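Local coordinates for NS3-like protein (Alongshan virus, PDB 6M40), which probably unwinds RNA, as the helicase domain of a flavivirus NS3-like protein, at the expense of ATP or other ribonucleoside triphosphates that it hydrolyses, at residues A[122-127]-A[366-371]. Numbering follows the deposited sequence.
Sequences SAHTKV and YRWLTE
A123, in the first turn of helix 123-136, sets its CB at the edge of the W368 ring, close to the ring plane and 4.3 Å from CH2. H124 comes to the same indole from over one face. With its CG anti to the carbonyl carbon (chi1 -52°), NE2 sits 4.1 Å above the indole plane, offset toward the rim. The two rings are tilted by 34° with centroids 5.1 Å apart, an oblique pairing. CD2 of the same imidazole meets L369 CD2 at 3.6 Å, the two side chains running past one another in opposing senses. Here helix 123-136 of the DEAD-family, P-loop NTPase domain, which follows strand 111-116 of its parallel sheet, meets helix 362-371 of the C-terminal helical part, a domain layout consistent with that of flavivirus NS3 helicases; the axes of segments 123-127 and 366-371 cross at -111°. K126 makes a salt bridge with D323, ahead of helix 328-339, on which its side chain also packs. One turn on from A123, V127 closes the contact: CG2 reaches L369 CD1 at 4.0 Å, while L97 and C336 also touch the valine. W368, packed on C336, L377 and A380 as well, gives NE1 to the carbonyl of T374 in a weak hydrogen bond.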
ATOM      1  N   SER A 122      -0.163  -2.758   3.329  1.00 65.36           N
ATOM      2  CA  SER A 122       1.107  -3.297   3.792  1.00 61.50           C
ATOM      3  C   SER A 122       0.975  -3.592   5.276  1.00 56.46           C
ATOM      4  O   SER A 122       0.300  -2.853   5.998  1.00 51.79           O
ATOM      5  CB  SER A 122       2.277  -2.326   3.549  1.00 56.70           C
ATOM      6  OG  SER A 122       2.415  -1.410   4.623  1.00 54.71           O
ATOM      7  N   ALA A 123       1.610  -4.675   5.727  1.00 55.17           N
ATOM      8  CA  ALA A 123       1.662  -4.939   7.158  1.00 49.90           C
ATOM      9  C   ALA A 123       2.428  -3.850   7.886  1.00 49.58           C
ATOM     10  O   ALA A 123       2.133  -3.564   9.047  1.00 50.26           O
ATOM     11  CB  ALA A 123       2.287  -6.304   7.425  1.00 47.97           C
ATOM     12  N   HIS A 124       3.391  -3.217   7.222  1.00 48.83           N
ATOM     13  CA  HIS A 124       4.219  -2.238   7.915  1.00 50.91           C
ATOM     14  C   HIS A 124       3.434  -0.973   8.208  1.00 49.33           C
ATOM     15  O   HIS A 124       3.540  -0.423   9.308  1.00 47.78           O
ATOM     16  CB  HIS A 124       5.478  -1.978   7.101  1.00 52.16           C
ATOM     17  CG  HIS A 124       6.203  -3.237   6.743  1.00 51.77           C
ATOM     18  ND1 HIS A 124       5.716  -4.124   5.808  1.00 59.44           N
ATOM     19  CD2 HIS A 124       7.337  -3.791   7.230  1.00 56.36           C
ATOM     20  CE1 HIS A 124       6.535  -5.155   5.709  1.00 55.83           C
ATOM     21  NE2 HIS A 124       7.530  -4.976   6.558  1.00 58.26           N
ATOM     22  N   THR A 125       2.623  -0.508   7.256  1.00 52.58           N
ATOM     23  CA  THR A 125       1.736   0.616   7.541  1.00 49.49           C
ATOM     24  C   THR A 125       0.897   0.335   8.781  1.00 48.36           C
ATOM     25  O   THR A 125       0.776   1.188   9.665  1.00 46.21           O
ATOM     26  CB  THR A 125       0.844   0.903   6.338  1.00 50.87           C
ATOM     27  OG1 THR A 125       1.637   0.960   5.146  1.00 52.00           O
ATOM     28  CG2 THR A 125       0.117   2.215   6.513  1.00 55.70           C
ATOM     29  N   LYS A 126       0.345  -0.876   8.881  1.00 52.41           N
ATOM     30  CA  LYS A 126      -0.553  -1.212   9.979  1.00 52.01           C
ATOM     31  C   LYS A 126       0.148  -1.088  11.324  1.00 47.49           C
ATOM     32  O   LYS A 126      -0.327  -0.383  12.218  1.00 48.94           O
ATOM     33  CB  LYS A 126      -1.085  -2.628   9.800  1.00 53.63           C
ATOM     34  CG  LYS A 126      -1.619  -2.966   8.419  1.00 58.03           C
ATOM     35  CD  LYS A 126      -3.098  -2.657   8.299  1.00 65.90           C
ATOM     36  CE  LYS A 126      -3.719  -3.343   7.102  1.00 64.07           C
ATOM     37  NZ  LYS A 126      -5.203  -3.340   7.211  1.00 70.86           N
ATOM     38  N   VAL A 127       1.271  -1.786  11.494  1.00 46.52           N
ATOM     39  CA  VAL A 127       1.947  -1.760  12.784  1.00 46.60           C
ATOM     40  C   VAL A 127       2.478  -0.364  13.066  1.00 46.86           C
ATOM     41  O   VAL A 127       2.478   0.095  14.212  1.00 45.50           O
ATOM     42  CB  VAL A 127       3.060  -2.817  12.825  1.00 44.45           C
ATOM     43  CG1 VAL A 127       2.525  -4.168  12.379  1.00 46.28           C
ATOM     44  CG2 VAL A 127       4.206  -2.407  11.952  1.00 51.74           C
ATOM     45  N   TYR A 366      10.605  -7.748  15.754  1.00 46.70           N
ATOM     46  CA  TYR A 366      11.569  -6.670  15.632  1.00 45.84           C
ATOM     47  C   TYR A 366      12.586  -6.989  14.555  1.00 46.09           C
ATOM     48  O   TYR A 366      12.816  -6.187  13.637  1.00 50.57           O
ATOM     49  CB  TYR A 366      12.273  -6.434  16.959  1.00 43.89           C
ATOM     50  CG  TYR A 366      11.640  -5.356  17.829  1.00 48.15           C
ATOM     51  CD1 TYR A 366      10.518  -4.638  17.408  1.00 55.14           C
ATOM     52  CD2 TYR A 366      12.190  -5.026  19.058  1.00 50.67           C
ATOM     53  CE1 TYR A 366       9.965  -3.647  18.187  1.00 55.73           C
ATOM     54  CE2 TYR A 366      11.631  -4.025  19.845  1.00 55.11           C
ATOM     55  CZ  TYR A 366      10.527  -3.342  19.401  1.00 54.58           C
ATOM     56  OH  TYR A 366       9.992  -2.356  20.200  1.00 53.93           O
ATOM     57  N   ARG A 367      13.223  -8.154  14.643  1.00 44.04           N
ATOM     58  CA  ARG A 367      14.246  -8.481  13.626  1.00 46.77           C
ATOM     59  C   ARG A 367      13.669  -8.413  12.189  1.00 47.53           C
ATOM     60  O   ARG A 367      14.355  -8.017  11.221  1.00 51.97           O
ATOM     61  CB  ARG A 367      14.860  -9.843  13.926  1.00 47.82           C
ATOM     62  CG  ARG A 367      15.641  -9.840  15.280  1.00 49.67           C
ATOM     63  CD  ARG A 367      16.692  -8.696  15.286  1.00 46.37           C
ATOM     64  NE  ARG A 367      17.614  -8.867  14.151  1.00 52.40           N
ATOM     65  CZ  ARG A 367      18.666  -9.686  14.177  1.00 56.79           C
ATOM     66  NH1 ARG A 367      18.905 -10.413  15.304  1.00 55.36           N
ATOM     67  NH2 ARG A 367      19.449  -9.813  13.087  1.00 63.83           N
ATOM     68  N   TRP A 368      12.425  -8.851  12.036  1.00 47.85           N
ATOM     69  CA  TRP A 368      11.759  -8.759  10.751  1.00 49.75           C
ATOM     70  C   TRP A 368      11.564  -7.306  10.343  1.00 53.13           C
ATOM     71  O   TRP A 368      11.850  -6.918   9.202  1.00 52.93           O
ATOM     72  CB  TRP A 368      10.427  -9.488  10.811  1.00 50.49           C
ATOM     73  CG  TRP A 368       9.680  -9.584   9.539  1.00 48.79           C
ATOM     74  CD1 TRP A 368      10.094 -10.183   8.394  1.00 53.69           C
ATOM     75  CD2 TRP A 368       8.351  -9.112   9.291  1.00 49.74           C
ATOM     76  NE1 TRP A 368       9.116 -10.100   7.437  1.00 56.59           N
ATOM     77  CE2 TRP A 368       8.036  -9.440   7.961  1.00 53.59           C
ATOM     78  CE3 TRP A 368       7.403  -8.426  10.058  1.00 49.10           C
ATOM     79  CZ2 TRP A 368       6.815  -9.118   7.382  1.00 49.19           C
ATOM     80  CZ3 TRP A 368       6.185  -8.099   9.475  1.00 49.77           C
ATOM     81  CH2 TRP A 368       5.905  -8.450   8.154  1.00 49.98           C
ATOM     82  N   LEU A 369      11.055  -6.495  11.263  1.00 51.95           N
ATOM     83  CA  LEU A 369      10.684  -5.127  10.952  1.00 52.62           C
ATOM     84  C   LEU A 369      11.886  -4.206  10.819  1.00 53.56           C
ATOM     85  O   LEU A 369      11.752  -3.135  10.214  1.00 53.58           O
ATOM     86  CB  LEU A 369       9.732  -4.613  12.037  1.00 51.65           C
ATOM     87  CG  LEU A 369       8.320  -5.208  11.971  1.00 48.03           C
ATOM     88  CD1 LEU A 369       7.442  -4.559  13.009  1.00 45.56           C
ATOM     89  CD2 LEU A 369       7.708  -5.050  10.591  1.00 49.96           C
ATOM     90  N   THR A 370      13.056  -4.608  11.333  1.00 54.37           N
ATOM     91  CA  THR A 370      14.218  -3.719  11.398  1.00 54.11           C
ATOM     92  C   THR A 370      15.382  -4.095  10.484  1.00 55.02           C
ATOM     93  O   THR A 370      16.037  -3.194   9.958  1.00 61.48           O
ATOM     94  CB  THR A 370      14.727  -3.617  12.837  1.00 50.43           C
ATOM     95  OG1 THR A 370      14.720  -4.910  13.446  1.00 58.11           O
ATOM     96  CG2 THR A 370      13.854  -2.681  13.657  1.00 49.55           C
ATOM     97  N   GLU A 371      15.677  -5.382  10.270  1.00 55.43           N
ATOM     98  CA  GLU A 371      16.679  -5.748   9.257  1.00 71.62           C
ATOM     99  C   GLU A 371      16.063  -5.913   7.877  1.00 66.79           C
ATOM    100  O   GLU A 371      16.801  -5.901   6.886  1.00 71.56           O
ATOM    101  CB  GLU A 371      17.397  -7.036   9.665  1.00 30.00           C
ATOM    102  CG  GLU A 371      18.229  -6.910  10.931  1.00 30.00           C
ATOM    103  CD  GLU A 371      19.290  -5.830  10.824  1.00 30.00           C
ATOM    104  OE1 GLU A 371      19.908  -5.708   9.746  1.00 30.00           O
ATOM    105  OE2 GLU A 371      19.505  -5.106  11.818  1.00 30.00           O
TER